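PDB 2PX7: 2-C-methyl-D-erythritol 4-phosphate cytidylyltransferase from Thermus thermophilus HB8, which probably catalyses the transfer of a cytidylyl group from CTP to 2-C-methyl-D-erythritol 4-phosphate, an early step of isoprenoid biosynthesis by the DXP pathway. Local coordinates for residues G42-L47 and D113-F118; W57-F62 and V68-P73; T214-T219 and L224-A229. One frame throughout, in Å; residues are numbered along the deposited sequence.

Contact 1: residues G42-L47 and D113-F118; sequences GPKAFL and DVARPF
Apolar packing joins the two loops through Ala-45 and Val-114. Both methyls of Val-114 face Ala-45 from one side. CG1 makes the nearer approach, 4.3 Å from the backbone CA of Ala-45, while CG2 lies 4.6 Å from Ala-45 CB. Alongside, Lys-44 adds a second, closer contact with the end of its chain: NZ stands 3.9 Å from CB of Ala-115 and CE 4.2 Å from the same methyl. Lys-44 sets out with CG anti to the backbone N (chi1 -168°) and then bends at chi2 and chi4, which carries the ammonium group past Ala-115.

Each loop follows one of two adjacent, parallel strands in the central sheet of this nucleotidyltransferase fold: residues 42-47 come after strand 27-31, and residues 113-118 after strand 108-111. The first belongs to the glycine-rich loop characteristic of the family, whose residues 35-41 are not modelled, and Lys-44 is a predicted transition-state stabilizer. The predicted MEP-positioning residue Lys-217 also touches Ala-115, so the contact lies at the probable active site.

Polar interactions run within the loops and to their surroundings, none directly between the two segments. NZ of Lys-44 is hydrogen-bonded to the carbonyl oxygen of Ile-218, which fixes the end of the chain beside Ala-115. A type I turn from Asp-113 to Arg-116, closed by Arg-116 N to Asp-113 O at 3.1 Å, presents Val-114 and Ala-115 at its two central positions. On the facing loop, Phe-46 N bonds to Pro-43 O at 3.0 Å, curling the chain around the short 3-10 segment 44-45. Beyond the turn, NH2 of Arg-116 forms a salt bridge with Asp-145 of the second subunit.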
loop_
_atom_site.group_PDB
_atom_site.type_symbol
_atom_site.label_atom_id
_atom_site.label_comp_id
_atom_site.label_asym_id
_atom_site.label_seq_id
_atom_site.Cartn_x
_atom_site.Cartn_y
_atom_site.Cartn_z
ATOM N N GLY A 42 18.940 10.476 -12.725
ATOM C CA GLY A 42 18.469 11.687 -13.408
ATOM C C GLY A 42 17.012 12.031 -13.111
ATOM O O GLY A 42 16.544 11.809 -11.990
ATOM N N PRO A 43 16.283 12.592 -14.106
ATOM C CA PRO A 43 14.856 12.903 -13.912
ATOM C C PRO A 43 14.021 11.638 -13.725
ATOM O O PRO A 43 14.215 10.664 -14.457
ATOM C CB PRO A 43 14.455 13.605 -15.221
ATOM C CG PRO A 43 15.751 14.035 -15.859
ATOM C CD PRO A 43 16.748 12.984 -15.452
ATOM N N LYS A 44 13.102 11.665 -12.759
ATOM C CA LYS A 44 12.160 10.562 -12.517
ATOM C C LYS A 44 11.375 10.133 -13.767
ATOM O O LYS A 44 11.074 8.946 -13.949
ATOM C CB LYS A 44 11.186 10.932 -11.391
ATOM C CG LYS A 44 10.350 9.768 -10.855
ATOM C CD LYS A 44 11.238 8.689 -10.205
ATOM C CE LYS A 44 10.457 7.768 -9.266
ATOM N NZ LYS A 44 9.933 8.478 -8.054
ATOM N N ALA A 45 11.052 11.101 -14.624
ATOM C CA ALA A 45 10.299 10.824 -15.846
ATOM C C ALA A 45 11.049 9.876 -16.786
ATOM O O ALA A 45 10.430 9.135 -17.539
ATOM C CB ALA A 45 9.957 12.112 -16.563
ATOM N N PHE A 46 12.377 9.902 -16.717
ATOM C CA PHE A 46 13.220 9.056 -17.566
ATOM C C PHE A 46 13.734 7.795 -16.862
ATOM O O PHE A 46 14.653 7.141 -17.351
ATOM C CB PHE A 46 14.392 9.863 -18.161
ATOM C CG PHE A 46 13.972 11.130 -18.891
ATOM C CD1 PHE A 46 12.737 11.222 -19.535
ATOM C CD2 PHE A 46 14.838 12.225 -18.956
ATOM C CE1 PHE A 46 12.361 12.386 -20.205
ATOM C CE2 PHE A 46 14.468 13.393 -19.633
ATOM C CZ PHE A 46 13.227 13.468 -20.254
ATOM N N LEU A 47 13.151 7.449 -15.718
ATOM C CA LEU A 47 13.481 6.181 -15.054
ATOM C C LEU A 47 12.888 5.014 -15.845
ATOM O O LEU A 47 11.682 4.983 -16.111
ATOM C CB LEU A 47 12.988 6.166 -13.600
ATOM C CG LEU A 47 13.270 4.916 -12.749
ATOM C CD1 LEU A 47 14.699 4.891 -12.213
ATOM C CD2 LEU A 47 12.276 4.818 -11.603
ATOM N N ASP A 113 0.508 11.635 -11.339
ATOM C CA ASP A 113 1.881 11.408 -10.921
ATOM C C ASP A 113 2.541 10.455 -11.876
ATOM O O ASP A 113 2.053 9.350 -12.038
ATOM C CB ASP A 113 1.919 10.704 -9.571
ATOM C CG ASP A 113 1.482 11.567 -8.451
ATOM O OD1 ASP A 113 1.304 12.801 -8.649
ATOM O OD2 ASP A 113 1.303 10.997 -7.341
ATOM N N VAL A 114 3.665 10.860 -12.467
ATOM C CA VAL A 114 4.414 10.020 -13.409
ATOM C C VAL A 114 5.036 8.777 -12.727
ATOM O O VAL A 114 5.384 7.805 -13.397
ATOM C CB VAL A 114 5.497 10.870 -14.191
ATOM C CG1 VAL A 114 6.751 11.086 -13.348
ATOM C CG2 VAL A 114 5.848 10.225 -15.527
ATOM N N ALA A 115 5.174 8.820 -11.399
ATOM C CA ALA A 115 5.648 7.663 -10.629
ATOM C C ALA A 115 4.588 6.571 -10.422
ATOM O O ALA A 115 4.876 5.569 -9.776
ATOM C CB ALA A 115 6.238 8.102 -9.269
ATOM N N ARG A 116 3.383 6.765 -10.975
ATOM C CA ARG A 116 2.324 5.733 -10.992
ATOM C C ARG A 116 2.096 5.232 -12.431
ATOM O O ARG A 116 1.146 5.634 -13.072
ATOM C CB ARG A 116 1.006 6.272 -10.374
ATOM C CG ARG A 116 1.130 6.772 -8.917
ATOM C CD ARG A 116 -0.141 7.539 -8.368
ATOM N NE ARG A 116 -0.231 7.360 -6.919
ATOM C CZ ARG A 116 0.057 8.280 -6.013
ATOM N NH1 ARG A 116 0.420 9.508 -6.394
ATOM N NH2 ARG A 116 -0.010 7.987 -4.716
ATOM N N PRO A 117 2.993 4.370 -12.956
ATOM C CA PRO A 117 2.884 3.939 -14.366
ATOM C C PRO A 117 1.741 2.980 -14.714
ATOM O O PRO A 117 1.265 2.991 -15.855
ATOM C CB PRO A 117 4.234 3.275 -14.630
ATOM C CG PRO A 117 4.678 2.772 -13.277
ATOM C CD PRO A 117 4.176 3.780 -12.288
ATOM N N PHE A 118 1.287 2.172 -13.756
ATOM C CA PHE A 118 0.328 1.103 -14.058
ATOM C C PHE A 118 -1.090 1.505 -13.688
ATOM O O PHE A 118 -1.730 0.937 -12.804
ATOM C CB PHE A 118 0.761 -0.229 -13.420
ATOM C CG PHE A 118 2.202 -0.594 -13.703
ATOM C CD1 PHE A 118 2.665 -0.686 -15.013
ATOM C CD2 PHE A 118 3.088 -0.840 -12.664
ATOM C CE1 PHE A 118 3.989 -1.007 -15.284
ATOM C CE2 PHE A 118 4.417 -1.175 -12.923
ATOM C CZ PHE A 118 4.869 -1.253 -14.236
#

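Contact 2: residues W57-F62 and V68-P73; sequences WTLAAF and VLVALP
Val-68, at the start of the segment 68-73, uses its two methyl groups on different partners: CG1 meets the helix, and CG2 meets Phe-62, the residue just after it. CG1 abuts CD2 of Leu-59 at 3.5 Å, tighter than usual for two carbons, and the two side chains cross obliquely. CG2 lies 3.9 Å from the carbonyl oxygen of Phe-62 and 4.6 Å from CB of the same residue. With CG1 anti to the backbone N (chi1 -176°), the valine divides its branches between these two neighbours. The Phe-62 ring turns from the strand and packs on Val-28 and His-112, and the backbone N of Phe-62 still holds the last turn through a 3.1 Å bond to Thr-58 O.

Leu-69 points away from the helix, to the other face of the sheet, where Leu-100 of helix 93-103 packs against it. This alternation places the strand between two layers of helices, as in the three-layer alpha/beta/alpha architecture of Rossmann-like nucleotidyltransferases. Helix 54-61 is the connection of a beta-alpha-beta crossover: it links strand 27-31 to the adjacent, parallel strand 67-72, and the contact lies just where the chain comes off the helix and enters the second strand.

Val-70 again faces the helix, and it also packs on Phe-86 of the edge strand 85-88. Its CG2 lies 4.3 Å from CD2 of Leu-59, so that one leucine methyl touches both valines of this face. Leu-59 reaches them although its CB does not aim at the strand: CG stands anti to the carbonyl carbon (chi1 -67°), and from there CD2 swings in over the sheet.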
loop_
_atom_site.group_PDB
_atom_site.type_symbol
_atom_site.label_atom_id
_atom_site.label_comp_id
_atom_site.label_asym_id
_atom_site.label_seq_id
_atom_site.Cartn_x
_atom_site.Cartn_y
_atom_site.Cartn_z
ATOM N N TRP A 57 5.303 5.073 -20.034
ATOM C CA TRP A 57 4.181 4.404 -19.363
ATOM C C TRP A 57 2.964 5.314 -19.187
ATOM O O TRP A 57 1.870 4.918 -19.566
ATOM C CB TRP A 57 4.593 3.795 -18.012
ATOM C CG TRP A 57 5.428 2.549 -18.106
ATOM C CD1 TRP A 57 6.755 2.428 -17.787
ATOM C CD2 TRP A 57 4.996 1.240 -18.520
ATOM N NE1 TRP A 57 7.176 1.140 -17.989
ATOM C CE2 TRP A 57 6.121 0.385 -18.431
ATOM C CE3 TRP A 57 3.773 0.708 -18.952
ATOM C CZ2 TRP A 57 6.064 -0.982 -18.766
ATOM C CZ3 TRP A 57 3.716 -0.655 -19.303
ATOM C CH2 TRP A 57 4.858 -1.484 -19.194
ATOM N N THR A 58 3.121 6.529 -18.640
ATOM C CA THR A 58 1.914 7.370 -18.456
ATOM C C THR A 58 1.334 7.829 -19.782
ATOM O O THR A 58 0.127 7.893 -19.916
ATOM C CB THR A 58 2.011 8.581 -17.427
ATOM O OG1 THR A 58 2.402 9.792 -18.092
ATOM C CG2 THR A 58 2.895 8.296 -16.268
ATOM N N LEU A 59 2.184 8.128 -20.761
ATOM C CA LEU A 59 1.694 8.541 -22.083
ATOM C C LEU A 59 0.850 7.478 -22.779
ATOM O O LEU A 59 -0.112 7.810 -23.475
ATOM C CB LEU A 59 2.833 9.030 -22.990
ATOM C CG LEU A 59 3.502 10.343 -22.544
ATOM C CD1 LEU A 59 4.499 10.832 -23.570
ATOM C CD2 LEU A 59 2.473 11.431 -22.245
ATOM N N ALA A 60 1.205 6.206 -22.574
ATOM C CA ALA A 60 0.387 5.080 -23.030
ATOM C C ALA A 60 -0.954 4.992 -22.296
ATOM O O ALA A 60 -1.988 4.765 -22.919
ATOM C CB ALA A 60 1.174 3.758 -22.901
ATOM N N ALA A 61 -0.941 5.188 -20.973
ATOM C CA ALA A 61 -2.171 5.166 -20.163
ATOM C C ALA A 61 -3.188 6.249 -20.548
ATOM O O ALA A 61 -4.407 6.057 -20.397
ATOM C CB ALA A 61 -1.839 5.258 -18.680
ATOM N N PHE A 62 -2.691 7.378 -21.056
ATOM C CA PHE A 62 -3.556 8.481 -21.449
ATOM C C PHE A 62 -3.569 8.734 -22.971
ATOM O O PHE A 62 -3.786 9.860 -23.419
ATOM C CB PHE A 62 -3.151 9.755 -20.674
ATOM C CG PHE A 62 -3.356 9.652 -19.185
ATOM C CD1 PHE A 62 -4.619 9.799 -18.633
ATOM C CD2 PHE A 62 -2.288 9.395 -18.339
ATOM C CE1 PHE A 62 -4.807 9.706 -17.251
ATOM C CE2 PHE A 62 -2.475 9.299 -16.967
ATOM C CZ PHE A 62 -3.739 9.453 -16.423
ATOM N N VAL A 68 -2.235 16.091 -23.867
ATOM C CA VAL A 68 -1.345 15.717 -22.771
ATOM C C VAL A 68 -0.258 16.798 -22.638
ATOM O O VAL A 68 0.434 17.134 -23.611
ATOM C CB VAL A 68 -0.703 14.321 -22.960
ATOM C CG1 VAL A 68 0.134 13.929 -21.733
ATOM C CG2 VAL A 68 -1.769 13.238 -23.259
ATOM N N LEU A 69 -0.137 17.347 -21.432
ATOM C CA LEU A 69 0.850 18.387 -21.132
ATOM C C LEU A 69 1.767 17.878 -20.040
ATOM O O LEU A 69 1.304 17.411 -18.994
ATOM C CB LEU A 69 0.142 19.667 -20.685
ATOM C CG LEU A 69 -0.799 20.332 -21.699
ATOM C CD1 LEU A 69 -1.790 21.235 -21.007
ATOM C CD2 LEU A 69 -0.011 21.144 -22.740
ATOM N N VAL A 70 3.067 17.955 -20.296
ATOM C CA VAL A 70 4.082 17.371 -19.426
ATOM C C VAL A 70 5.071 18.438 -18.970
ATOM O O VAL A 70 5.551 19.239 -19.782
ATOM C CB VAL A 70 4.864 16.238 -20.147
ATOM C CG1 VAL A 70 5.936 15.620 -19.219
ATOM C CG2 VAL A 70 3.904 15.160 -20.662
ATOM N N ALA A 71 5.377 18.430 -17.675
ATOM C CA ALA A 71 6.382 19.306 -17.100
ATOM C C ALA A 71 7.656 18.521 -16.863
ATOM O O ALA A 71 7.614 17.428 -16.285
ATOM C CB ALA A 71 5.888 19.901 -15.799
ATOM N N LEU A 72 8.790 19.062 -17.312
ATOM C CA LEU A 72 10.070 18.414 -17.076
ATOM C C LEU A 72 11.045 19.356 -16.370
ATOM O O LEU A 72 10.918 20.575 -16.488
ATOM C CB LEU A 72 10.673 17.903 -18.396
ATOM C CG LEU A 72 9.970 16.732 -19.087
ATOM C CD1 LEU A 72 10.654 16.426 -20.409
ATOM C CD2 LEU A 72 9.926 15.485 -18.185
ATOM N N PRO A 73 12.033 18.801 -15.644
ATOM C CA PRO A 73 12.930 19.728 -14.958
ATOM C C PRO A 73 13.671 20.600 -15.993
ATOM O O PRO A 73 13.967 20.115 -17.085
ATOM C CB PRO A 73 13.904 18.807 -14.212
ATOM C CG PRO A 73 13.251 17.442 -14.206
ATOM C CD PRO A 73 12.417 17.391 -15.445
#

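Contact 3: residues T214-T219 and L224-A229; sequences TAFKIT and LVLAEA
The loop that leads from strand 207-210 into the C-terminal helix 221-231 folds back on that helix through Phe-216 and Ile-218, which pack on Leu-224, Leu-226 and Ala-227. Ile-218 uses two branches: CD1 presses on CB of Ala-227 at a tight 3.5 Å, and CG2 lies 3.9 Å from the backbone N of Leu-224 and 4.1 Å from its CB. CG1 stands anti to the carbonyl carbon (chi1 -59°), which sends CD1 to Ala-227 and leaves CG2 beside the first turn of the segment. With an alanine here CD1 and CG2 would be gone, and a gap over the Ala-227 methyl and beside Leu-224 would probably result, with the loop held less firmly to the helix.

The chain is extended at these residues, and Lys-217, which is predicted to position MEP for the nucleophilic attack, turns the other way between its two helix-facing neighbours. The helix thus backs a strip of the probable active site.

CG of Phe-216 stands between the backbone N and the carbonyl carbon (chi1 61°), which turns the ring toward the helix so that CZ leads. CA of Ala-227 lies at the ring edge, 4.0 Å from CZ, while CD2 of Leu-226 stands 4.3 Å above one ring face, offset toward the rim. Phe-216 also packs on Leu-226 of the second subunit, at the dimer interface.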
loop_
_atom_site.group_PDB
_atom_site.type_symbol
_atom_site.label_atom_id
_atom_site.label_comp_id
_atom_site.label_asym_id
_atom_site.label_seq_id
_atom_site.Cartn_x
_atom_site.Cartn_y
_atom_site.Cartn_z
ATOM N N THR A 214 -2.692 -1.582 -8.468
ATOM C CA THR A 214 -1.636 -1.515 -9.473
ATOM C C THR A 214 -1.138 -0.088 -9.702
ATOM O O THR A 214 -0.030 0.098 -10.193
ATOM C CB THR A 214 -2.113 -2.085 -10.805
ATOM O OG1 THR A 214 -3.357 -1.463 -11.146
ATOM C CG2 THR A 214 -2.319 -3.606 -10.689
ATOM N N ALA A 215 -1.953 0.905 -9.342
ATOM C CA ALA A 215 -1.580 2.309 -9.476
ATOM C C ALA A 215 -0.698 2.827 -8.329
ATOM O O ALA A 215 -0.814 3.986 -7.931
ATOM C CB ALA A 215 -2.812 3.166 -9.623
ATOM N N PHE A 216 0.204 1.984 -7.833
ATOM C CA PHE A 216 1.085 2.373 -6.742
ATOM C C PHE A 216 2.167 3.323 -7.240
ATOM O O PHE A 216 2.508 3.345 -8.432
ATOM C CB PHE A 216 1.694 1.149 -6.023
ATOM C CG PHE A 216 2.542 0.263 -6.916
ATOM C CD1 PHE A 216 3.902 0.487 -7.056
ATOM C CD2 PHE A 216 1.973 -0.793 -7.604
ATOM C CE1 PHE A 216 4.688 -0.335 -7.887
ATOM C CE2 PHE A 216 2.745 -1.606 -8.440
ATOM C CZ PHE A 216 4.100 -1.372 -8.573
ATOM N N LYS A 217 2.691 4.118 -6.319
ATOM C CA LYS A 217 3.710 5.103 -6.641
ATOM C C LYS A 217 5.072 4.437 -6.486
ATOM O O LYS A 217 5.309 3.756 -5.502
ATOM C CB LYS A 217 3.582 6.323 -5.711
ATOM C CG LYS A 217 4.545 7.460 -6.015
ATOM C CD LYS A 217 4.313 8.700 -5.135
ATOM C CE LYS A 217 4.883 9.955 -5.839
ATOM N NZ LYS A 217 5.144 11.119 -4.915
ATOM N N ILE A 218 5.954 4.618 -7.469
ATOM C CA ILE A 218 7.334 4.139 -7.341
ATOM C C ILE A 218 8.150 5.196 -6.615
ATOM O O ILE A 218 8.476 6.257 -7.176
ATOM C CB ILE A 218 7.980 3.786 -8.695
ATOM C CG1 ILE A 218 7.168 2.699 -9.399
ATOM C CG2 ILE A 218 9.451 3.368 -8.486
ATOM C CD1 ILE A 218 7.589 2.425 -10.841
ATOM N N THR A 219 8.441 4.920 -5.350
ATOM C CA THR A 219 9.173 5.848 -4.508
ATOM C C THR A 219 10.529 5.283 -4.091
ATOM O O THR A 219 11.558 5.940 -4.255
ATOM C CB THR A 219 8.370 6.175 -3.257
ATOM O OG1 THR A 219 7.083 6.673 -3.644
ATOM C CG2 THR A 219 9.091 7.226 -2.414
ATOM N N LEU A 224 10.487 -0.108 -7.148
ATOM C CA LEU A 224 11.009 -0.270 -8.507
ATOM C C LEU A 224 11.102 -1.737 -8.926
ATOM O O LEU A 224 10.667 -2.104 -10.026
ATOM C CB LEU A 224 12.368 0.426 -8.650
ATOM C CG LEU A 224 13.052 0.395 -10.022
ATOM C CD1 LEU A 224 12.127 0.902 -11.123
ATOM C CD2 LEU A 224 14.332 1.215 -9.975
ATOM N N VAL A 225 11.649 -2.568 -8.039
ATOM C CA VAL A 225 11.739 -4.014 -8.267
ATOM C C VAL A 225 10.358 -4.646 -8.489
ATOM O O VAL A 225 10.157 -5.362 -9.465
ATOM C CB VAL A 225 12.514 -4.720 -7.126
ATOM C CG1 VAL A 225 12.546 -6.242 -7.331
ATOM C CG2 VAL A 225 13.931 -4.148 -7.022
ATOM N N LEU A 226 9.399 -4.365 -7.610
ATOM C CA LEU A 226 8.020 -4.832 -7.819
ATOM C C LEU A 226 7.388 -4.316 -9.143
ATOM O O LEU A 226 6.576 -5.007 -9.778
ATOM C CB LEU A 226 7.156 -4.453 -6.612
ATOM C CG LEU A 226 5.660 -4.782 -6.580
ATOM C CD1 LEU A 226 5.432 -6.286 -6.495
ATOM C CD2 LEU A 226 4.990 -4.081 -5.408
ATOM N N ALA A 227 7.749 -3.095 -9.538
ATOM C CA ALA A 227 7.270 -2.506 -10.796
ATOM C C ALA A 227 7.759 -3.285 -12.041
ATOM O O ALA A 227 7.000 -3.501 -12.990
ATOM C CB ALA A 227 7.658 -1.043 -10.871
ATOM N N GLU A 228 9.014 -3.728 -12.013
ATOM C CA GLU A 228 9.549 -4.626 -13.054
ATOM C C GLU A 228 8.793 -5.960 -13.227
ATOM O O GLU A 228 8.753 -6.513 -14.330
ATOM C CB GLU A 228 11.036 -4.886 -12.842
ATOM C CG GLU A 228 11.937 -4.138 -13.822
ATOM C CD GLU A 228 12.797 -3.063 -13.172
ATOM O OE1 GLU A 228 13.101 -3.189 -11.965
ATOM O OE2 GLU A 228 13.193 -2.106 -13.884
ATOM N N ALA A 229 8.183 -6.464 -12.156
ATOM C CA ALA A 229 7.369 -7.677 -12.246
ATOM C C ALA A 229 6.066 -7.449 -13.021
ATOM O O ALA A 229 5.735 -8.210 -13.941
ATOM C CB ALA A 229 7.078 -8.246 -10.849
#

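How the contacts relate
From the N terminus, the chain first enters contact 1 at 42-47, soon after strand 27-31. Contact 2 follows, closing a short loop between helix 54-61 and strand 67-72; it is nested inside the far larger loop that contact 1 closes at 113-118. The two touch where Pro-117 CB packs on Trp-57 CB at 3.4 Å. Contact 3 comes in series, near the C terminus, closing a short loop onto helix 221-231. It is tied to contact 1 by a probable hydrogen bond from Ile-218 N to Ala-115 O at 2.7 Å, whereas contacts 2 and 3 do not touch, their centres being about 17 Å apart.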